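Local coordinates for halogenase PltM (PDB 6BZN), which halogenates phenolic substrates as an FAD-binding enzyme, and is able to chlorinate, brominate and iodinate, at residues F112-E117 against P123-A128; T213-F218 against F345-F350; E255-V260 against E405-F410. One frame throughout, in Å; residues are numbered along the deposited sequence.

Contact 1 of 3, residues F112-E117 against P123-A128; sequences FAWHQE and PDHLVA
His-125 opens the contact by laying its imidazole beside the indole of Trp-114, the two side chains running next to each other in the same direction. The pair is an offset edge-to-face arrangement: the benzo edge of the indole is turned to the imidazole face, CE3 of Trp-114 comes to 3.6 Å from ND1 of His-125, and the planes stand at 74°. With CG of Trp-114 anti to the backbone N (chi1 -180°), the indole reaches toward His-125, while its NE1 is bonded to Phe-407 O of another part of the chain. ND1 of His-125 is held by a water at 2.8 Å, and the same water donates to Trp-114 O, so the imidazole is linked to its partner's backbone as well as to its ring. His-125 is the centre of an inverse gamma turn, and its carbonyl oxygen accepts from Trp-114 N at 3.0 Å.

From here the segments form an antiparallel hairpin of strands 109-114 and 126-131, at the outer edge of a mixed sheet. Leu-126 faces Ala-113 in a non-hydrogen-bonded pair, and its CD1 meets Ala-113 CB at 3.7 Å. The small methyl suits a place where the larger leucine also packs against Tyr-228, Thr-238 and Leu-244.

Val-127 and Phe-112 make the hydrogen-bonded pair on the other face: Phe-112 N donates to Val-127 O at 2.9 Å and Val-127 N to Phe-112 O at 3.0 Å. Beta-branched valine fits the extended backbone, and its CG2 packs 3.9 Å from Phe-112 CD1 at an oblique crossing. Helix 410-441 covers this face, with Trp-413 touching both side chains.

Contact 2 of 3, residues T213-F218 against F345-F350; sequences TDTCSF and FIDPLF
Thr-215 and Asp-347 are brought together by their first torsions. In Thr-215 a chi1 of 58° sets OG1 between the backbone N and the carbonyl carbon, turned to the loop 345-350; in Asp-347 the carboxylate extends anti to the backbone N (chi1 -161°), reaching toward Thr-215. The side chains cross at about a right angle, and OG1 of Thr-215 donates to OD2 of Asp-347 over 2.9 Å, using the anti lone pair of that oxygen. Tyr-404 OH from helix 383-406 bonds to the same OD2.

The other carboxylate oxygen serves its own loop. OD1 of Asp-347 accepts from Leu-349 N at 2.9 Å, also through its anti lone pair, and so closes an Asx turn; Trp-257 NE1 is a further partner. Aspartate suits this place because its short side chain can fold back on the backbone with one oxygen while the other reaches across to Thr-215.

Alongside this polar pair, the CG2 methyl of Ile-346 makes van der Waals contact with the Thr-213 side chain, the two crossing at about a right angle. OG1 of Thr-213, bonded to Asp-397 OD1 of helix 383-406, touches that methyl at 3.7 Å, while CB (3.9 Å) and CG2 of Thr-213 also lie against it. Asn-325 further joins the two segments, bonding to Thr-215 N and Ile-346 O.

The loop leads into helix 352-374, near whose start Ser-351 and Leu-354 take part in FAD binding in this protein, though no flavin is bound here. Ile-346 lies about 7 Å from Tyr-326, side chain to side chain, a residue of another FAD site. Two partners on each oxygen satisfy the buried carboxylate; they probably restrain its rotation and would favour its ionised form.

Contact 3 of 3, residues E255-V260 against E405-F410; sequences EGWLWV and EAFSDF
Trp-257 and Phe-407 supply the aromatic part of the contact. Their side chains cross obliquely, with the five-membered indole ring and the phenyl ring 5.6 Å apart at their centroids and the planes at 63°. The phenyl ring leads with its rim: CE2 of Phe-407 lies 3.8 Å from both CD1 and CB of Trp-257. A chi1 of 73° swings the indole between the backbone N and the carbonyl carbon, turning its CD1 side to the phenylalanine.

The second kind of contact is between ring and backbone. O of Gly-256 packs obliquely against CD2 and CE2 of the Phe-407 ring, 3.4 Å from CD2. The backbone of Gly-256 is almost fully extended, at a phi that residues with a side chain seldom adopt.

Large flat residues suit this buried seam, where Tyr-404 meets both rings and Ile-252 of strand 248-253 also touches both. A turn between two helices here packs an aromatic side chain against the mixed sheet: Phe-407, in the type I turn from Ala-406 to Asp-409 between helix 383-406 and helix 410-441, plugs against strand 256-262.

How the contacts relate
Following the chain, contact 1 comes first and closes the hairpin of strands 109-114 and 126-131, with five residues between its two segments, at the edge of the mixed sheet before the other two open. Segment 213-218 then begins contact 2 and 255-260 begins contact 3; both lie on strands of that same sheet. Their partners follow in the same order, 345-350 and then 405-410, so contacts 2 and 3 cross, each spanning well over a hundred residues. Contact 2 ties the sheet to the loop before helix 352-374, and contact 3 ties it to the turn between helices 383-406 and 410-441. The three adjoin: Phe-112 CZ meets Phe-350 CE1 at 3.6 Å, Phe-410 packs on His-125, and Pro-348 rests on Trp-259.

Contact 1 of 3, residues F112-E117 against P123-A128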
loop_
_atom_site.group_PDB
_atom_site.type_symbol
_atom_site.label_atom_id
_atom_site.label_comp_id
_atom_site.label_asym_id
_atom_site.label_seq_id
_atom_site.Cartn_x
_atom_site.Cartn_y
_atom_site.Cartn_z
ATOM N N PHE A 112 16.064 -1.619 -5.418
ATOM C CA PHE A 112 15.987 -0.493 -6.336
ATOM C C PHE A 112 17.207 -0.516 -7.232
ATOM O O PHE A 112 18.317 -0.544 -6.719
ATOM C CB PHE A 112 15.928 0.832 -5.565
ATOM C CG PHE A 112 14.763 0.921 -4.614
ATOM C CD1 PHE A 112 14.854 0.400 -3.331
ATOM C CD2 PHE A 112 13.560 1.480 -5.018
ATOM C CE1 PHE A 112 13.775 0.460 -2.465
ATOM C CE2 PHE A 112 12.474 1.535 -4.159
ATOM C CZ PHE A 112 12.580 1.038 -2.877
ATOM N N ALA A 113 17.006 -0.530 -8.552
ATOM C CA ALA A 113 18.092 -0.463 -9.524
ATOM C C ALA A 113 17.856 0.743 -10.410
ATOM O O ALA A 113 16.757 0.912 -10.957
ATOM C CB ALA A 113 18.130 -1.728 -10.359
ATOM N N TRP A 114 18.873 1.600 -10.530
ATOM C CA TRP A 114 18.744 2.890 -11.210
ATOM C C TRP A 114 19.307 2.802 -12.627
ATOM O O TRP A 114 20.271 2.055 -12.892
ATOM C CB TRP A 114 19.455 3.982 -10.397
ATOM C CG TRP A 114 19.392 5.369 -10.978
ATOM C CD1 TRP A 114 18.418 6.313 -10.778
ATOM C CD2 TRP A 114 20.345 5.963 -11.851
ATOM N NE1 TRP A 114 18.710 7.454 -11.476
ATOM C CE2 TRP A 114 19.894 7.274 -12.136
ATOM C CE3 TRP A 114 21.551 5.524 -12.411
ATOM C CZ2 TRP A 114 20.606 8.147 -12.960
ATOM C CZ3 TRP A 114 22.263 6.395 -13.237
ATOM C CH2 TRP A 114 21.783 7.689 -13.506
ATOM N N HIS A 115 18.702 3.554 -13.531
ATOM C CA HIS A 115 19.059 3.563 -14.958
ATOM C C HIS A 115 18.974 4.953 -15.508
ATOM O O HIS A 115 18.319 5.818 -14.925
ATOM C CB HIS A 115 18.108 2.703 -15.759
ATOM C CG HIS A 115 17.914 1.355 -15.175
ATOM N ND1 HIS A 115 18.714 0.286 -15.495
ATOM C CD2 HIS A 115 17.053 0.918 -14.232
ATOM C CE1 HIS A 115 18.331 -0.768 -14.801
ATOM N NE2 HIS A 115 17.333 -0.404 -14.019
ATOM N N GLN A 116 19.616 5.169 -16.643
ATOM C CA GLN A 116 19.474 6.414 -17.356
ATOM C C GLN A 116 19.541 6.173 -18.839
ATOM O O GLN A 116 20.215 5.248 -19.302
ATOM C CB GLN A 116 20.524 7.443 -16.919
ATOM C CG GLN A 116 21.928 7.231 -17.456
ATOM C CD GLN A 116 22.807 8.460 -17.287
ATOM O OE1 GLN A 116 23.898 8.351 -16.778
ATOM N NE2 GLN A 116 22.312 9.632 -17.690
ATOM N N GLU A 117 18.833 7.022 -19.562
ATOM C CA GLU A 117 18.754 6.938 -20.996
ATOM C C GLU A 117 20.144 7.222 -21.579
ATOM O O GLU A 117 20.911 8.030 -21.030
ATOM C CB GLU A 117 17.735 7.955 -21.479
ATOM C CG GLU A 117 17.417 7.890 -22.952
ATOM C CD GLU A 117 16.161 8.659 -23.318
ATOM O OE1 GLU A 117 15.614 9.389 -22.452
ATOM O OE2 GLU A 117 15.706 8.510 -24.473
ATOM N N PRO A 123 25.213 -2.654 -12.347
ATOM C CA PRO A 123 24.769 -3.406 -11.164
ATOM C C PRO A 123 25.280 -2.888 -9.811
ATOM O O PRO A 123 24.911 -3.443 -8.785
ATOM C CB PRO A 123 25.277 -4.837 -11.407
ATOM C CG PRO A 123 26.021 -4.827 -12.672
ATOM C CD PRO A 123 26.072 -3.447 -13.243
ATOM N N ASP A 124 26.117 -1.850 -9.799
ATOM C CA ASP A 124 26.448 -1.140 -8.556
ATOM C C ASP A 124 25.508 0.020 -8.223
ATOM O O ASP A 124 25.621 0.599 -7.157
ATOM C CB ASP A 124 27.888 -0.652 -8.605
ATOM C CG ASP A 124 28.859 -1.797 -8.812
ATOM O OD1 ASP A 124 28.734 -2.816 -8.088
ATOM O OD2 ASP A 124 29.705 -1.703 -9.722
ATOM N N HIS A 125 24.576 0.338 -9.116
ATOM C CA HIS A 125 23.549 1.357 -8.844
ATOM C C HIS A 125 22.297 0.690 -8.295
ATOM O O HIS A 125 21.202 0.861 -8.856
ATOM C CB HIS A 125 23.250 2.164 -10.112
ATOM C CG HIS A 125 24.401 2.990 -10.577
ATOM N ND1 HIS A 125 24.486 3.498 -11.854
ATOM C CD2 HIS A 125 25.519 3.400 -9.932
ATOM C CE1 HIS A 125 25.606 4.189 -11.975
ATOM N NE2 HIS A 125 26.243 4.154 -10.820
ATOM N N LEU A 126 22.489 -0.037 -7.182
ATOM C CA LEU A 126 21.461 -0.810 -6.482
ATOM C C LEU A 126 21.455 -0.495 -4.985
ATOM O O LEU A 126 22.514 -0.316 -4.382
ATOM C CB LEU A 126 21.737 -2.318 -6.602
ATOM C CG LEU A 126 21.163 -3.121 -7.757
ATOM C CD1 LEU A 126 21.476 -2.467 -9.085
ATOM C CD2 LEU A 126 21.716 -4.548 -7.696
ATOM N N VAL A 127 20.272 -0.453 -4.385
ATOM C CA VAL A 127 20.135 -0.536 -2.933
ATOM C C VAL A 127 19.052 -1.568 -2.636
ATOM O O VAL A 127 18.077 -1.691 -3.385
ATOM C CB VAL A 127 19.814 0.816 -2.231
ATOM C CG1 VAL A 127 20.971 1.791 -2.367
ATOM C CG2 VAL A 127 18.533 1.456 -2.759
ATOM N N ALA A 128 19.235 -2.318 -1.558
ATOM C CA ALA A 128 18.256 -3.323 -1.161
ATOM C C ALA A 128 18.415 -3.633 0.321
ATOM O O ALA A 128 19.237 -4.459 0.685
ATOM C CB ALA A 128 18.410 -4.591 -2.001
HETATM O O HOH W 1 22.939 2.419 -13.877
#

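Contact 2 of 3, residues T213-F218 against F345-F350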
loop_
_atom_site.group_PDB
_atom_site.type_symbol
_atom_site.label_atom_id
_atom_site.label_comp_id
_atom_site.label_asym_id
_atom_site.label_seq_id
_atom_site.Cartn_x
_atom_site.Cartn_y
_atom_site.Cartn_z
ATOM N N THR A 213 2.084 14.760 -6.266
ATOM C CA THR A 213 2.310 13.636 -7.148
ATOM C C THR A 213 1.260 13.633 -8.267
ATOM O O THR A 213 0.059 13.685 -7.992
ATOM C CB THR A 213 2.246 12.311 -6.368
ATOM O OG1 THR A 213 3.079 12.399 -5.204
ATOM C CG2 THR A 213 2.725 11.164 -7.211
ATOM N N ASP A 214 1.737 13.552 -9.507
ATOM C CA ASP A 214 0.908 13.488 -10.711
ATOM C C ASP A 214 1.501 12.394 -11.588
ATOM O O ASP A 214 2.453 12.633 -12.339
ATOM C CB ASP A 214 0.924 14.859 -11.393
ATOM C CG ASP A 214 0.014 14.951 -12.620
ATOM O OD1 ASP A 214 -0.621 13.963 -13.048
ATOM O OD2 ASP A 214 -0.054 16.077 -13.164
ATOM N N THR A 215 0.951 11.183 -11.465
ATOM C CA THR A 215 1.500 10.019 -12.109
ATOM C C THR A 215 0.439 9.170 -12.757
ATOM O O THR A 215 -0.730 9.217 -12.367
ATOM C CB THR A 215 2.290 9.105 -11.132
ATOM O OG1 THR A 215 1.456 8.686 -10.051
ATOM C CG2 THR A 215 3.533 9.810 -10.587
ATOM N N CYS A 216 0.884 8.397 -13.746
ATOM C CA CYS A 216 0.065 7.423 -14.454
ATOM C C CYS A 216 0.664 6.043 -14.207
ATOM O O CYS A 216 1.790 5.926 -13.696
ATOM C CB CYS A 216 0.009 7.726 -15.958
ATOM S SG CYS A 216 1.598 7.668 -16.808
ATOM N N SER A 217 -0.098 5.004 -14.539
ATOM C CA SER A 217 0.331 3.635 -14.338
ATOM C C SER A 217 -0.187 2.724 -15.443
ATOM O O SER A 217 -1.358 2.824 -15.841
ATOM C CB SER A 217 -0.158 3.136 -12.969
ATOM O OG SER A 217 0.349 1.844 -12.693
ATOM N N PHE A 218 0.699 1.850 -15.925
ATOM C CA PHE A 218 0.379 0.751 -16.828
ATOM C C PHE A 218 0.732 -0.543 -16.099
ATOM O O PHE A 218 1.872 -0.681 -15.631
ATOM C CB PHE A 218 1.245 0.778 -18.075
ATOM C CG PHE A 218 1.083 1.993 -18.959
ATOM C CD1 PHE A 218 1.759 3.169 -18.675
ATOM C CD2 PHE A 218 0.360 1.909 -20.143
ATOM C CE1 PHE A 218 1.671 4.268 -19.513
ATOM C CE2 PHE A 218 0.252 3.001 -20.989
ATOM C CZ PHE A 218 0.915 4.186 -20.678
ATOM N N PHE A 345 -5.432 8.121 -2.888
ATOM C CA PHE A 345 -4.358 7.237 -3.334
ATOM C C PHE A 345 -3.252 8.058 -3.953
ATOM O O PHE A 345 -3.528 9.043 -4.606
ATOM C CB PHE A 345 -4.864 6.234 -4.360
ATOM C CG PHE A 345 -3.848 5.181 -4.708
ATOM C CD1 PHE A 345 -3.595 4.146 -3.823
ATOM C CD2 PHE A 345 -3.143 5.231 -5.898
ATOM C CE1 PHE A 345 -2.655 3.165 -4.125
ATOM C CE2 PHE A 345 -2.213 4.252 -6.216
ATOM C CZ PHE A 345 -1.974 3.212 -5.323
ATOM N N ILE A 346 -1.999 7.640 -3.764
ATOM C CA ILE A 346 -0.869 8.397 -4.295
ATOM C C ILE A 346 -0.142 7.626 -5.385
ATOM O O ILE A 346 -0.090 8.076 -6.527
ATOM C CB ILE A 346 0.088 8.823 -3.161
ATOM C CG1 ILE A 346 -0.645 9.715 -2.133
ATOM C CG2 ILE A 346 1.304 9.538 -3.722
ATOM C CD1 ILE A 346 -1.257 11.003 -2.671
ATOM N N ASP A 347 0.424 6.474 -5.052
ATOM C CA ASP A 347 1.239 5.743 -6.019
ATOM C C ASP A 347 1.513 4.341 -5.493
ATOM O O ASP A 347 1.491 4.130 -4.293
ATOM C CB ASP A 347 2.566 6.503 -6.238
ATOM C CG ASP A 347 3.291 6.123 -7.533
ATOM O OD1 ASP A 347 4.057 5.135 -7.491
ATOM O OD2 ASP A 347 3.142 6.837 -8.576
ATOM N N PRO A 348 1.764 3.377 -6.389
ATOM C CA PRO A 348 2.219 2.074 -5.902
ATOM C C PRO A 348 3.567 2.099 -5.171
ATOM O O PRO A 348 3.866 1.162 -4.411
ATOM C CB PRO A 348 2.329 1.232 -7.171
ATOM C CG PRO A 348 2.329 2.217 -8.308
ATOM C CD PRO A 348 1.473 3.347 -7.834
ATOM N N LEU A 349 4.361 3.146 -5.389
ATOM C CA LEU A 349 5.717 3.224 -4.852
ATOM C C LEU A 349 5.734 3.174 -3.336
ATOM O O LEU A 349 5.149 4.024 -2.671
ATOM C CB LEU A 349 6.420 4.501 -5.315
ATOM C CG LEU A 349 7.885 4.613 -4.880
ATOM C CD1 LEU A 349 8.733 3.587 -5.607
ATOM C CD2 LEU A 349 8.430 6.015 -5.091
ATOM N N PHE A 350 6.428 2.175 -2.807
ATOM C CA PHE A 350 6.515 1.877 -1.364
ATOM C C PHE A 350 5.294 1.196 -0.778
ATOM O O PHE A 350 5.276 0.923 0.424
ATOM C CB PHE A 350 6.889 3.098 -0.503
ATOM C CG PHE A 350 8.229 3.677 -0.817
ATOM C CD1 PHE A 350 9.370 2.903 -0.674
ATOM C CD2 PHE A 350 8.361 4.982 -1.226
ATOM C CE1 PHE A 350 10.625 3.410 -0.945
ATOM C CE2 PHE A 350 9.614 5.503 -1.500
ATOM C CZ PHE A 350 10.747 4.718 -1.359
#

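Contact 3 of 3, residues E255-V260 against E405-F410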
loop_
_atom_site.group_PDB
_atom_site.type_symbol
_atom_site.label_atom_id
_atom_site.label_comp_id
_atom_site.label_asym_id
_atom_site.label_seq_id
_atom_site.Cartn_x
_atom_site.Cartn_y
_atom_site.Cartn_z
ATOM N N GLU A 255 12.143 9.793 -15.158
ATOM C CA GLU A 255 10.736 10.120 -15.440
ATOM C C GLU A 255 9.734 9.135 -14.852
ATOM O O GLU A 255 8.523 9.295 -15.031
ATOM C CB GLU A 255 10.495 10.282 -16.960
ATOM C CG GLU A 255 10.524 9.015 -17.805
ATOM C CD GLU A 255 11.912 8.588 -18.269
ATOM O OE1 GLU A 255 12.924 9.099 -17.752
ATOM O OE2 GLU A 255 11.999 7.724 -19.167
ATOM N N GLY A 256 10.218 8.119 -14.150
ATOM C CA GLY A 256 9.333 7.065 -13.702
ATOM C C GLY A 256 10.000 5.844 -13.137
ATOM O O GLY A 256 11.187 5.843 -12.813
ATOM N N TRP A 257 9.213 4.787 -13.020
ATOM C CA TRP A 257 9.722 3.527 -12.519
ATOM C C TRP A 257 8.884 2.347 -12.974
ATOM O O TRP A 257 7.739 2.514 -13.423
ATOM C CB TRP A 257 9.826 3.570 -10.996
ATOM C CG TRP A 257 8.539 3.507 -10.229
ATOM C CD1 TRP A 257 7.629 4.519 -10.037
ATOM C CD2 TRP A 257 8.049 2.380 -9.489
ATOM N NE1 TRP A 257 6.603 4.074 -9.235
ATOM C CE2 TRP A 257 6.840 2.769 -8.879
ATOM C CE3 TRP A 257 8.512 1.069 -9.292
ATOM C CZ2 TRP A 257 6.081 1.886 -8.093
ATOM C CZ3 TRP A 257 7.784 0.215 -8.504
ATOM C CH2 TRP A 257 6.570 0.618 -7.916
ATOM N N LEU A 258 9.481 1.165 -12.874
ATOM C CA LEU A 258 8.836 -0.088 -13.238
ATOM C C LEU A 258 9.063 -1.122 -12.131
ATOM O O LEU A 258 10.183 -1.257 -11.595
ATOM C CB LEU A 258 9.352 -0.580 -14.602
ATOM C CG LEU A 258 8.926 -1.969 -15.112
ATOM C CD1 LEU A 258 8.913 -2.043 -16.638
ATOM C CD2 LEU A 258 9.832 -3.076 -14.565
ATOM N N TRP A 259 8.012 -1.863 -11.802
ATOM C CA TRP A 259 8.106 -2.935 -10.814
ATOM C C TRP A 259 8.180 -4.305 -11.463
ATOM O O TRP A 259 7.551 -4.534 -12.493
ATOM C CB TRP A 259 6.949 -2.868 -9.813
ATOM C CG TRP A 259 5.556 -3.430 -10.187
ATOM C CD1 TRP A 259 5.219 -4.733 -10.445
ATOM C CD2 TRP A 259 4.327 -2.694 -10.219
ATOM N NE1 TRP A 259 3.855 -4.847 -10.647
ATOM C CE2 TRP A 259 3.287 -3.611 -10.520
ATOM C CE3 TRP A 259 3.999 -1.341 -10.023
ATOM C CZ2 TRP A 259 1.943 -3.220 -10.633
ATOM C CZ3 TRP A 259 2.653 -0.952 -10.152
ATOM C CH2 TRP A 259 1.652 -1.885 -10.456
ATOM N N VAL A 260 8.950 -5.192 -10.823
ATOM C CA VAL A 260 8.989 -6.609 -11.124
ATOM C C VAL A 260 8.677 -7.322 -9.804
ATOM O O VAL A 260 9.473 -7.291 -8.850
ATOM C CB VAL A 260 10.359 -7.033 -11.696
ATOM C CG1 VAL A 260 10.355 -8.505 -12.076
ATOM C CG2 VAL A 260 10.718 -6.180 -12.907
ATOM N N GLU A 405 11.518 12.750 -7.504
ATOM C CA GLU A 405 12.600 13.707 -7.770
ATOM C C GLU A 405 13.963 13.049 -7.530
ATOM O O GLU A 405 14.900 13.255 -8.301
ATOM C CB GLU A 405 12.450 14.950 -6.903
ATOM C CG GLU A 405 13.497 16.032 -7.146
ATOM C CD GLU A 405 13.438 16.659 -8.531
ATOM O OE1 GLU A 405 12.384 16.608 -9.208
ATOM O OE2 GLU A 405 14.472 17.231 -8.936
ATOM N N ALA A 406 14.064 12.251 -6.471
ATOM C CA ALA A 406 15.286 11.508 -6.181
ATOM C C ALA A 406 15.644 10.458 -7.243
ATOM O O ALA A 406 16.797 10.019 -7.284
ATOM C CB ALA A 406 15.202 10.852 -4.816
ATOM N N PHE A 407 14.686 10.042 -8.076
ATOM C CA PHE A 407 14.983 9.154 -9.200
ATOM C C PHE A 407 15.991 9.729 -10.209
ATOM O O PHE A 407 16.496 8.981 -11.044
ATOM C CB PHE A 407 13.728 8.813 -10.029
ATOM C CG PHE A 407 12.668 7.969 -9.341
ATOM C CD1 PHE A 407 12.870 7.300 -8.127
ATOM C CD2 PHE A 407 11.445 7.799 -9.991
ATOM C CE1 PHE A 407 11.844 6.526 -7.561
ATOM C CE2 PHE A 407 10.436 7.024 -9.442
ATOM C CZ PHE A 407 10.625 6.394 -8.221
ATOM N N SER A 408 16.250 11.040 -10.181
ATOM C CA SER A 408 17.145 11.675 -11.171
ATOM C C SER A 408 18.606 11.223 -11.129
ATOM O O SER A 408 19.318 11.452 -12.087
ATOM C CB SER A 408 17.127 13.206 -11.040
ATOM O OG SER A 408 17.547 13.594 -9.745
ATOM N N ASP A 409 19.054 10.625 -10.035
ATOM C CA ASP A 409 20.477 10.306 -9.854
ATOM C C ASP A 409 20.631 9.176 -8.839
ATOM O O ASP A 409 19.965 9.182 -7.797
ATOM C CB ASP A 409 21.194 11.568 -9.363
ATOM C CG ASP A 409 22.656 11.332 -9.057
ATOM O OD1 ASP A 409 23.436 11.159 -10.004
ATOM O OD2 ASP A 409 23.021 11.321 -7.867
ATOM N N PHE A 410 21.483 8.189 -9.126
ATOM C CA PHE A 410 21.595 7.069 -8.208
ATOM C C PHE A 410 22.108 7.478 -6.830
ATOM O O PHE A 410 21.552 7.055 -5.825
ATOM C CB PHE A 410 22.462 5.917 -8.722
ATOM C CG PHE A 410 22.695 4.897 -7.662
ATOM C CD1 PHE A 410 21.652 4.069 -7.261
ATOM C CD2 PHE A 410 23.899 4.858 -6.955
ATOM C CE1 PHE A 410 21.821 3.169 -6.219
ATOM C CE2 PHE A 410 24.075 3.956 -5.914
ATOM C CZ PHE A 410 23.038 3.115 -5.546
#